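Local coordinates for D-methionine-binding lipoprotein MetQ (Escherichia coli, PDB 4YAH) that binds methionine as the solute-binding component of an ATP-driven D-methionine permease, at residues A[90-95]-A[230-235]; A[59-64]-A[244-249]; A[67-72]-A[182-187]. One frame throughout, in Å; residues are numbered along the deposited sequence.

How the contacts relate
Contacts 1 and 2 belong to one lobe of a two-lobed binding protein and contact 3 bridges the lobes. The segments run along the chain as 59-64, 67-72, 90-95, 182-187, 230-235 and 244-249, so contacts 1 and 3 interleave and both are nested inside the loop closed by contact 2. Centres of contacts 1 and 2 lie about 18 Å apart; both reach the six-stranded sheet, and Ile231 of strand 229-234 packs on Phe246 and Val247. Contact 3 is about 16 Å from contact 1, centre to centre, and about 24 Å from contact 2. Contacts 1 and 3 set Tyr91 and Tyr69 against the methionine, contact 3 joins the other lobe, and contact 2 packs away from the ligand.

Contact 1: residues A[90-95]-A[230-235]; sequences PYLDQQ and LIVTRE. With MET (methionine), chain B.
Tyr91 OH donates a hydrogen bond to Tyr69 O, which fixes the far end of a ring whose face receives the bound methionine. The ligand's methyl CE sits 3.6 Å above the plane of the Tyr91 ring and over its centre, a CH-pi arrangement, while its sulfur SD lies 3.6 Å from Tyr91 CB. The torsion accounts for this placement: CG is anti to the backbone N (chi1 -172°), which carries the ring off the helix to the thioether.

The next residue, Leu92, turns to the sheet instead. Its CD2 touches two methyl groups of the strand, 4.1 Å from Leu230 CD1 and 4.1 Å from Val232 CG2, and its CD1 comes within 4.2 Å of Val232 CG1. Leu92 and Leu230 cross at about a right angle and meet through one methyl each, whereas both branches of Leu92 reach Val232.

This is helix-on-sheet packing in the type II periplasmic binding-protein fold, whose strand order 2-1-3-5-4 is seen here. Strand 229-234 is the antiparallel member that comes back to this sheet after the chain has passed through the other lobe, and Val232 pairs through its backbone with Asn84. Ile231, between Leu230 and Val232 in the strand, packs on helix 241-250. At the strand's end Thr233 OG1 donates to Arg234 O at 2.9 Å, tilted 35° from the carbonyl plane.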
loop_
_atom_site.group_PDB
_atom_site.type_symbol
_atom_site.label_atom_id
_atom_site.label_comp_id
_atom_site.label_asym_id
_atom_site.label_seq_id
_atom_site.Cartn_x
_atom_site.Cartn_y
_atom_site.Cartn_z
ATOM N N PRO A 90 -4.546 9.207 -0.272
ATOM C CA PRO A 90 -3.585 10.142 -0.867
ATOM C C PRO A 90 -3.125 9.701 -2.258
ATOM O O PRO A 90 -3.001 10.535 -3.163
ATOM C CB PRO A 90 -2.440 10.143 0.143
ATOM C CG PRO A 90 -3.110 9.887 1.444
ATOM C CD PRO A 90 -4.203 8.881 1.121
ATOM N N TYR A 91 -2.890 8.407 -2.423
ATOM C CA TYR A 91 -2.468 7.872 -3.708
ATOM C C TYR A 91 -3.547 8.111 -4.761
ATOM O O TYR A 91 -3.253 8.549 -5.875
ATOM C CB TYR A 91 -2.172 6.388 -3.609
ATOM C CG TYR A 91 -1.558 5.845 -4.872
ATOM C CD1 TYR A 91 -0.180 5.886 -5.056
ATOM C CD2 TYR A 91 -2.344 5.315 -5.891
ATOM C CE1 TYR A 91 0.411 5.390 -6.213
ATOM C CE2 TYR A 91 -1.763 4.822 -7.046
ATOM C CZ TYR A 91 -0.380 4.871 -7.201
ATOM O OH TYR A 91 0.236 4.399 -8.341
ATOM N N LEU A 92 -4.782 7.775 -4.405
ATOM C CA LEU A 92 -5.914 7.968 -5.301
ATOM C C LEU A 92 -5.988 9.428 -5.753
ATOM O O LEU A 92 -6.067 9.720 -6.955
ATOM C CB LEU A 92 -7.214 7.554 -4.611
ATOM C CG LEU A 92 -8.493 7.851 -5.402
ATOM C CD1 LEU A 92 -8.439 7.108 -6.735
ATOM C CD2 LEU A 92 -9.688 7.433 -4.581
ATOM N N ASP A 93 -5.963 10.345 -4.791
ATOM C CA ASP A 93 -6.040 11.777 -5.087
ATOM C C ASP A 93 -4.936 12.243 -6.027
ATOM O O ASP A 93 -5.176 13.027 -6.935
ATOM C CB ASP A 93 -5.981 12.586 -3.794
ATOM C CG ASP A 93 -7.217 12.390 -2.928
ATOM O OD1 ASP A 93 -8.222 11.855 -3.433
ATOM O OD2 ASP A 93 -7.181 12.768 -1.745
ATOM N N GLN A 94 -3.727 11.740 -5.816
ATOM C CA GLN A 94 -2.600 12.077 -6.668
ATOM C C GLN A 94 -2.801 11.557 -8.091
ATOM O O GLN A 94 -2.419 12.202 -9.069
ATOM C CB GLN A 94 -1.318 11.508 -6.056
ATOM C CG GLN A 94 -0.059 11.958 -6.741
ATOM C CD GLN A 94 0.177 13.435 -6.546
ATOM O OE1 GLN A 94 -0.043 13.970 -5.457
ATOM N NE2 GLN A 94 0.595 14.112 -7.603
ATOM N N GLN A 95 -3.387 10.372 -8.190
ATOM C CA GLN A 95 -3.702 9.756 -9.480
ATOM C C GLN A 95 -4.754 10.579 -10.234
ATOM O O GLN A 95 -4.664 10.738 -11.457
ATOM C CB GLN A 95 -4.196 8.321 -9.278
ATOM C CG GLN A 95 -3.089 7.329 -8.883
ATOM C CD GLN A 95 -2.409 6.733 -10.074
ATOM O OE1 GLN A 95 -2.949 5.835 -10.723
ATOM N NE2 GLN A 95 -1.211 7.210 -10.370
ATOM N N LEU A 230 -8.359 1.297 0.067
ATOM C CA LEU A 230 -9.698 1.566 -0.448
ATOM C C LEU A 230 -10.095 0.557 -1.506
ATOM O O LEU A 230 -9.245 0.017 -2.213
ATOM C CB LEU A 230 -9.750 2.953 -1.084
ATOM C CG LEU A 230 -9.208 4.121 -0.267
ATOM C CD1 LEU A 230 -9.004 5.306 -1.194
ATOM C CD2 LEU A 230 -10.170 4.459 0.846
ATOM N N ILE A 231 -11.401 0.345 -1.628
ATOM C CA ILE A 231 -11.993 -0.239 -2.830
ATOM C C ILE A 231 -12.432 0.961 -3.640
ATOM O O ILE A 231 -13.074 1.885 -3.099
ATOM C CB ILE A 231 -13.164 -1.164 -2.513
ATOM C CG1 ILE A 231 -12.661 -2.350 -1.691
ATOM C CG2 ILE A 231 -13.821 -1.688 -3.811
ATOM C CD1 ILE A 231 -13.731 -3.082 -0.915
ATOM N N VAL A 232 -12.020 0.979 -4.906
ATOM C CA VAL A 232 -12.212 2.108 -5.791
ATOM C C VAL A 232 -12.885 1.673 -7.086
ATOM O O VAL A 232 -12.564 0.614 -7.634
ATOM C CB VAL A 232 -10.873 2.763 -6.099
ATOM C CG1 VAL A 232 -11.003 3.833 -7.136
ATOM C CG2 VAL A 232 -10.308 3.362 -4.831
ATOM N N THR A 233 -13.810 2.509 -7.562
ATOM C CA THR A 233 -14.501 2.287 -8.834
ATOM C C THR A 233 -14.432 3.545 -9.671
ATOM O O THR A 233 -13.888 4.555 -9.241
ATOM C CB THR A 233 -15.985 1.928 -8.653
ATOM O OG1 THR A 233 -16.694 3.071 -8.148
ATOM C CG2 THR A 233 -16.158 0.757 -7.711
ATOM N N ARG A 234 -15.036 3.499 -10.857
ATOM C CA ARG A 234 -15.253 4.721 -11.615
ATOM C C ARG A 234 -16.442 5.458 -11.006
ATOM O O ARG A 234 -17.251 4.874 -10.292
ATOM C CB ARG A 234 -15.519 4.426 -13.092
ATOM C CG ARG A 234 -14.361 3.763 -13.834
ATOM C CD ARG A 234 -14.754 3.495 -15.280
ATOM N NE ARG A 234 -15.947 2.660 -15.323
ATOM C CZ ARG A 234 -15.951 1.336 -15.192
ATOM N NH1 ARG A 234 -14.812 0.663 -15.027
ATOM N NH2 ARG A 234 -17.103 0.681 -15.223
ATOM N N GLU A 235 -16.524 6.750 -11.272
ATOM C CA GLU A 235 -17.698 7.526 -10.894
ATOM C C GLU A 235 -18.959 6.867 -11.443
ATOM O O GLU A 235 -19.984 6.801 -10.747
ATOM C CB GLU A 235 -17.560 8.958 -11.405
ATOM C CG GLU A 235 -18.805 9.837 -11.246
ATOM C CD GLU A 235 -19.169 10.116 -9.797
ATOM O OE1 GLU A 235 -18.255 10.124 -8.939
ATOM O OE2 GLU A 235 -20.371 10.331 -9.518
HETATM N N MET B . -1.036 -1.280 0.224
HETATM C CA MET B . -0.221 -0.078 0.045
HETATM C C MET B . 0.036 0.555 1.391
HETATM O O MET B . -0.924 0.745 2.145
HETATM C CB MET B . -0.923 0.924 -0.876
HETATM C CG MET B . -0.071 2.121 -1.271
HETATM S SD MET B . -0.914 3.300 -2.348
HETATM C CE MET B . -0.904 2.393 -3.894
HETATM O OXT MET B . 1.192 0.898 1.713
#

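Contact 2: residues A[59-64]-A[244-249]; sequences LDVELV and KKFVQA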
loop_
_atom_site.group_PDB
_atom_site.type_symbol
_atom_site.label_atom_id
_atom_site.label_comp_id
_atom_site.label_asym_id
_atom_site.label_seq_id
_atom_site.Cartn_x
_atom_site.Cartn_y
_atom_site.Cartn_z
ATOM N N LEU A 59 -22.472 -14.133 -5.671
ATOM C CA LEU A 59 -21.858 -13.203 -6.615
ATOM C C LEU A 59 -20.578 -13.814 -7.179
ATOM O O LEU A 59 -19.773 -14.366 -6.429
ATOM C CB LEU A 59 -21.541 -11.866 -5.934
ATOM C CG LEU A 59 -20.830 -10.816 -6.789
ATOM C CD1 LEU A 59 -21.756 -10.333 -7.897
ATOM C CD2 LEU A 59 -20.358 -9.662 -5.918
ATOM N N ASP A 60 -20.386 -13.698 -8.487
ATOM C CA ASP A 60 -19.198 -14.228 -9.140
ATOM C C ASP A 60 -18.143 -13.135 -9.254
ATOM O O ASP A 60 -18.169 -12.323 -10.178
ATOM C CB ASP A 60 -19.556 -14.790 -10.519
ATOM C CG ASP A 60 -18.376 -15.449 -11.214
ATOM O OD1 ASP A 60 -17.349 -15.716 -10.546
ATOM O OD2 ASP A 60 -18.486 -15.713 -12.433
ATOM N N VAL A 61 -17.227 -13.107 -8.289
ATOM C CA VAL A 61 -16.100 -12.179 -8.316
ATOM C C VAL A 61 -14.876 -12.801 -8.998
ATOM O O VAL A 61 -14.419 -13.874 -8.613
ATOM C CB VAL A 61 -15.716 -11.750 -6.899
ATOM C CG1 VAL A 61 -14.489 -10.828 -6.920
ATOM C CG2 VAL A 61 -16.905 -11.056 -6.219
ATOM N N GLU A 62 -14.364 -12.105 -10.008
ATOM C CA GLU A 62 -13.132 -12.483 -10.680
ATOM C C GLU A 62 -12.017 -11.562 -10.225
ATOM O O GLU A 62 -12.129 -10.345 -10.381
ATOM C CB GLU A 62 -13.294 -12.399 -12.198
ATOM C CG GLU A 62 -12.050 -12.816 -12.935
ATOM C CD GLU A 62 -12.207 -12.732 -14.438
ATOM O OE1 GLU A 62 -13.355 -12.603 -14.911
ATOM O OE2 GLU A 62 -11.184 -12.791 -15.152
ATOM N N LEU A 63 -10.940 -12.129 -9.679
ATOM C CA LEU A 63 -9.778 -11.332 -9.308
ATOM C C LEU A 63 -8.843 -11.211 -10.502
ATOM O O LEU A 63 -8.503 -12.208 -11.148
ATOM C CB LEU A 63 -9.062 -11.953 -8.115
ATOM C CG LEU A 63 -9.936 -12.121 -6.871
ATOM C CD1 LEU A 63 -9.158 -12.813 -5.769
ATOM C CD2 LEU A 63 -10.502 -10.770 -6.380
ATOM N N VAL A 64 -8.497 -9.978 -10.842
ATOM C CA VAL A 64 -7.507 -9.698 -11.861
ATOM C C VAL A 64 -6.275 -9.218 -11.134
ATOM O O VAL A 64 -6.351 -8.236 -10.404
ATOM C CB VAL A 64 -7.994 -8.637 -12.849
ATOM C CG1 VAL A 64 -6.962 -8.361 -13.924
ATOM C CG2 VAL A 64 -9.313 -9.083 -13.499
ATOM N N LYS A 244 -21.504 -2.841 -4.422
ATOM C CA LYS A 244 -21.948 -2.778 -3.034
ATOM C C LYS A 244 -21.768 -4.138 -2.378
ATOM O O LYS A 244 -21.317 -4.228 -1.232
ATOM C CB LYS A 244 -23.405 -2.337 -2.933
ATOM C CG LYS A 244 -23.660 -0.912 -3.373
ATOM C CD LYS A 244 -25.159 -0.583 -3.208
ATOM C CE LYS A 244 -25.585 0.540 -4.105
ATOM N NZ LYS A 244 -27.049 0.831 -3.964
ATOM N N LYS A 245 -22.090 -5.198 -3.114
ATOM C CA LYS A 245 -21.942 -6.542 -2.589
ATOM C C LYS A 245 -20.484 -6.873 -2.299
ATOM O O LYS A 245 -20.172 -7.478 -1.276
ATOM C CB LYS A 245 -22.488 -7.572 -3.571
ATOM C CG LYS A 245 -23.997 -7.627 -3.638
ATOM C CD LYS A 245 -24.402 -8.656 -4.673
ATOM C CE LYS A 245 -25.890 -8.802 -4.738
ATOM N NZ LYS A 245 -26.294 -9.489 -5.990
ATOM N N PHE A 246 -19.600 -6.508 -3.216
ATOM C CA PHE A 246 -18.197 -6.834 -3.044
ATOM C C PHE A 246 -17.653 -6.101 -1.820
ATOM O O PHE A 246 -16.877 -6.642 -1.035
ATOM C CB PHE A 246 -17.384 -6.463 -4.273
ATOM C CG PHE A 246 -15.940 -6.740 -4.109
ATOM C CD1 PHE A 246 -15.495 -8.040 -4.077
ATOM C CD2 PHE A 246 -15.039 -5.713 -3.924
ATOM C CE1 PHE A 246 -14.160 -8.324 -3.896
ATOM C CE2 PHE A 246 -13.687 -5.997 -3.733
ATOM C CZ PHE A 246 -13.262 -7.299 -3.728
ATOM N N VAL A 247 -18.062 -4.852 -1.656
ATOM C CA VAL A 247 -17.593 -4.074 -0.513
ATOM C C VAL A 247 -18.030 -4.754 0.772
ATOM O O VAL A 247 -17.244 -4.882 1.707
ATOM C CB VAL A 247 -18.110 -2.624 -0.569
ATOM C CG1 VAL A 247 -17.877 -1.881 0.748
ATOM C CG2 VAL A 247 -17.448 -1.881 -1.730
ATOM N N GLN A 248 -19.279 -5.196 0.828
ATOM C CA GLN A 248 -19.780 -5.835 2.039
ATOM C C GLN A 248 -19.050 -7.152 2.311
ATOM O O GLN A 248 -18.803 -7.505 3.470
ATOM C CB GLN A 248 -21.299 -6.054 1.946
ATOM C CG GLN A 248 -22.076 -4.771 2.259
ATOM C CD GLN A 248 -23.559 -4.829 1.904
ATOM O OE1 GLN A 248 -24.398 -5.169 2.744
ATOM N NE2 GLN A 248 -23.890 -4.453 0.671
ATOM N N ALA A 249 -18.673 -7.853 1.246
ATOM C CA ALA A 249 -17.957 -9.117 1.375
ATOM C C ALA A 249 -16.546 -8.883 1.910
ATOM O O ALA A 249 -16.059 -9.612 2.775
ATOM C CB ALA A 249 -17.912 -9.830 0.035
#
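Apolar helix-on-sheet packing at the border of the six-stranded sheet joins Leu59, just before strand 60-66, and Val61 within it to Lys245 and Phe246 of helix 241-250. The touching atoms are nearly all carbon. Leu59 CD2 reaches Lys245 CB at 3.8 Å, meeting the root of the lysine and not its amine; beyond CG the lysine chain runs extended. The same methyl lies 4.2 Å from Phe246 N.

Val61 brings both branches obliquely to the aromatic ring: CG1 is 3.9 Å from Phe246 CE1 and CG2 is 4.0 Å from Phe246 CD1. The Phe246 ring leaves the helix opposite the backbone N (chi1 178°), which carries it to the strand.

Strand 60-66 is the outer strand of a beta-alpha-beta crossover, parallel to strand 32-38 and linked to it through helix 41-57. Phe246 also touches Val35 and Ile231, so its ring spans several strands, while Ala249 and Val61 both pack on Ala53 of the crossover helix.

On the helix, Lys244 O accepts from Gln248 N at 3.1 Å and, from the opposite face of its carbonyl plane, from Gln248 NE2 at 3.2 Å.

Contact 3: residues A[67-72]-A[182-187]; sequences NDYVLP and LEAPQL. With MET (methionine), chain B.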
loop_
_atom_site.group_PDB
_atom_site.type_symbol
_atom_site.label_atom_id
_atom_site.label_comp_id
_atom_site.label_asym_id
_atom_site.label_seq_id
_atom_site.Cartn_x
_atom_site.Cartn_y
_atom_site.Cartn_z
ATOM N N ASN A 67 1.029 -6.550 -10.370
ATOM C CA ASN A 67 2.171 -6.402 -9.470
ATOM C C ASN A 67 2.770 -5.015 -9.593
ATOM O O ASN A 67 3.980 -4.836 -9.533
ATOM C CB ASN A 67 3.243 -7.451 -9.743
ATOM C CG ASN A 67 4.271 -7.511 -8.637
ATOM O OD1 ASN A 67 3.925 -7.382 -7.467
ATOM N ND2 ASN A 67 5.542 -7.661 -9.001
ATOM N N ASP A 68 1.913 -4.021 -9.758
ATOM C CA ASP A 68 2.345 -2.642 -9.770
ATOM C C ASP A 68 1.185 -1.768 -9.350
ATOM O O ASP A 68 0.049 -2.242 -9.232
ATOM C CB ASP A 68 2.831 -2.239 -11.151
ATOM C CG ASP A 68 1.677 -1.927 -12.095
ATOM O OD1 ASP A 68 0.936 -2.869 -12.428
ATOM O OD2 ASP A 68 1.503 -0.751 -12.480
ATOM N N TYR A 69 1.469 -0.488 -9.153
ATOM C CA TYR A 69 0.493 0.442 -8.628
ATOM C C TYR A 69 -0.086 1.377 -9.691
ATOM O O TYR A 69 -0.905 2.243 -9.372
ATOM C CB TYR A 69 1.143 1.277 -7.532
ATOM C CG TYR A 69 1.344 0.606 -6.185
ATOM C CD1 TYR A 69 0.612 -0.500 -5.802
ATOM C CD2 TYR A 69 2.228 1.147 -5.268
ATOM C CE1 TYR A 69 0.757 -1.050 -4.549
ATOM C CE2 TYR A 69 2.384 0.604 -4.020
ATOM C CZ TYR A 69 1.659 -0.475 -3.659
ATOM O OH TYR A 69 1.845 -0.986 -2.400
ATOM N N VAL A 70 0.334 1.207 -10.942
ATOM C CA VAL A 70 -0.119 2.084 -12.026
ATOM C C VAL A 70 -1.201 1.413 -12.876
ATOM O O VAL A 70 -2.286 1.975 -13.095
ATOM C CB VAL A 70 1.078 2.495 -12.903
ATOM C CG1 VAL A 70 0.632 3.352 -14.103
ATOM C CG2 VAL A 70 2.103 3.255 -12.039
ATOM N N LEU A 71 -0.930 0.200 -13.332
ATOM C CA LEU A 71 -1.871 -0.464 -14.238
ATOM C C LEU A 71 -3.264 -0.725 -13.647
ATOM O O LEU A 71 -4.245 -0.738 -14.390
ATOM C CB LEU A 71 -1.284 -1.785 -14.732
ATOM C CG LEU A 71 0.012 -1.650 -15.531
ATOM C CD1 LEU A 71 0.516 -3.032 -15.992
ATOM C CD2 LEU A 71 -0.176 -0.723 -16.709
ATOM N N PRO A 72 -3.377 -0.949 -12.325
ATOM C CA PRO A 72 -4.753 -1.204 -11.866
ATOM C C PRO A 72 -5.717 -0.028 -12.057
ATOM O O PRO A 72 -6.908 -0.250 -12.337
ATOM C CB PRO A 72 -4.574 -1.516 -10.381
ATOM C CG PRO A 72 -3.152 -2.014 -10.269
ATOM C CD PRO A 72 -2.377 -1.239 -11.280
ATOM N N LEU A 182 12.799 4.294 -5.881
ATOM C CA LEU A 182 12.561 3.148 -6.767
ATOM C C LEU A 182 11.078 2.923 -6.948
ATOM O O LEU A 182 10.269 3.299 -6.105
ATOM C CB LEU A 182 13.191 1.867 -6.202
ATOM C CG LEU A 182 14.689 1.945 -5.912
ATOM C CD1 LEU A 182 15.153 0.701 -5.159
ATOM C CD2 LEU A 182 15.457 2.142 -7.211
ATOM N N GLU A 183 10.716 2.281 -8.048
ATOM C CA GLU A 183 9.341 1.828 -8.221
ATOM C C GLU A 183 8.969 0.872 -7.082
ATOM O O GLU A 183 9.736 -0.038 -6.767
ATOM C CB GLU A 183 9.182 1.134 -9.576
ATOM C CG GLU A 183 9.491 2.032 -10.779
ATOM C CD GLU A 183 8.347 2.964 -11.139
ATOM O OE1 GLU A 183 7.175 2.559 -10.971
ATOM O OE2 GLU A 183 8.616 4.103 -11.592
ATOM N N ALA A 184 7.794 1.068 -6.483
ATOM C CA ALA A 184 7.407 0.322 -5.290
ATOM C C ALA A 184 7.651 -1.197 -5.399
ATOM O O ALA A 184 8.131 -1.805 -4.447
ATOM C CB ALA A 184 5.948 0.595 -4.944
ATOM N N PRO A 185 7.316 -1.830 -6.542
ATOM C CA PRO A 185 7.507 -3.287 -6.593
ATOM C C PRO A 185 8.961 -3.731 -6.592
ATOM O O PRO A 185 9.211 -4.910 -6.398
ATOM C CB PRO A 185 6.853 -3.694 -7.927
ATOM C CG PRO A 185 5.992 -2.537 -8.309
ATOM C CD PRO A 185 6.669 -1.325 -7.760
ATOM N N GLN A 186 9.888 -2.804 -6.822
ATOM C CA GLN A 186 11.306 -3.127 -6.867
ATOM C C GLN A 186 11.919 -3.094 -5.487
ATOM O O GLN A 186 13.074 -3.492 -5.328
ATOM C CB GLN A 186 12.054 -2.151 -7.773
ATOM C CG GLN A 186 11.569 -2.177 -9.211
ATOM C CD GLN A 186 11.885 -3.493 -9.893
ATOM O OE1 GLN A 186 13.053 -3.874 -10.009
ATOM N NE2 GLN A 186 10.848 -4.209 -10.324
ATOM N N LEU A 187 11.172 -2.625 -4.494
ATOM C CA LEU A 187 11.795 -2.398 -3.183
ATOM C C LEU A 187 12.247 -3.717 -2.501
ATOM O O LEU A 187 13.329 -3.764 -1.930
ATOM C CB LEU A 187 10.854 -1.595 -2.290
ATOM C CG LEU A 187 10.915 -0.082 -2.549
ATOM C CD1 LEU A 187 12.212 0.477 -1.948
ATOM C CD2 LEU A 187 10.837 0.275 -3.994
HETATM N N MET B . -1.036 -1.280 0.224
HETATM C CA MET B . -0.221 -0.078 0.045
HETATM C C MET B . 0.036 0.555 1.391
HETATM O O MET B . -0.924 0.745 2.145
HETATM C CB MET B . -0.923 0.924 -0.876
HETATM C CG MET B . -0.071 2.121 -1.271
HETATM S SD MET B . -0.914 3.300 -2.348
HETATM C CE MET B . -0.904 2.393 -3.894
HETATM O OXT MET B . 1.192 0.898 1.713
HETATM O O HOH W 1 7.622 -7.271 -6.754
#
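The methionine pocket in the cleft between the lobes is walled here by Tyr69, in the turn before helix 71-78; Ala184 and Pro185 of the other lobe, in the loop after strand 178-182, pack on Tyr69 and on the backbone before it. The ligand's methyl CE stands 3.5 Å above the Tyr69 ring plane, over its centre, in CH-pi geometry, and Tyr69 OH comes to 3.3 Å from the ligand CA. Ala184 CB meets the same ring obliquely, 3.7 Å from Tyr69 CE2. With CG anti to the carbonyl carbon (chi1 -76°), the ring lies against the ligand's methyl and its OH points on to Thr204, whose OG1 is hydrogen-bonded to the phenol OH and also to the ligand. A leucine in place of Tyr69 would probably cost the ligand methyl its flat aromatic seat and leave Thr204 without its phenol partner.

Pro185 CG abuts the backbone, 3.3 Å from Asn67 O and 3.9 Å from Asp68 CA. Water 1 bridges the lobes, accepting from Asn67 ND2 at 3.1 Å and donating to Pro185 O. Asp68 OD2 caps the helix start, taking Leu71 N on the syn side at 2.7 Å (N-H...O 168°) and Val70 N from above the carboxylate plane.

Between the two segments the contacts are thus van der Waals plus one bridging water, alongside direct hydrogen bonds from Tyr69 OH to Thr204 and Asn67 OD1 to Gln208, chemistry consistent with an interface that closes over a ligand and can part again.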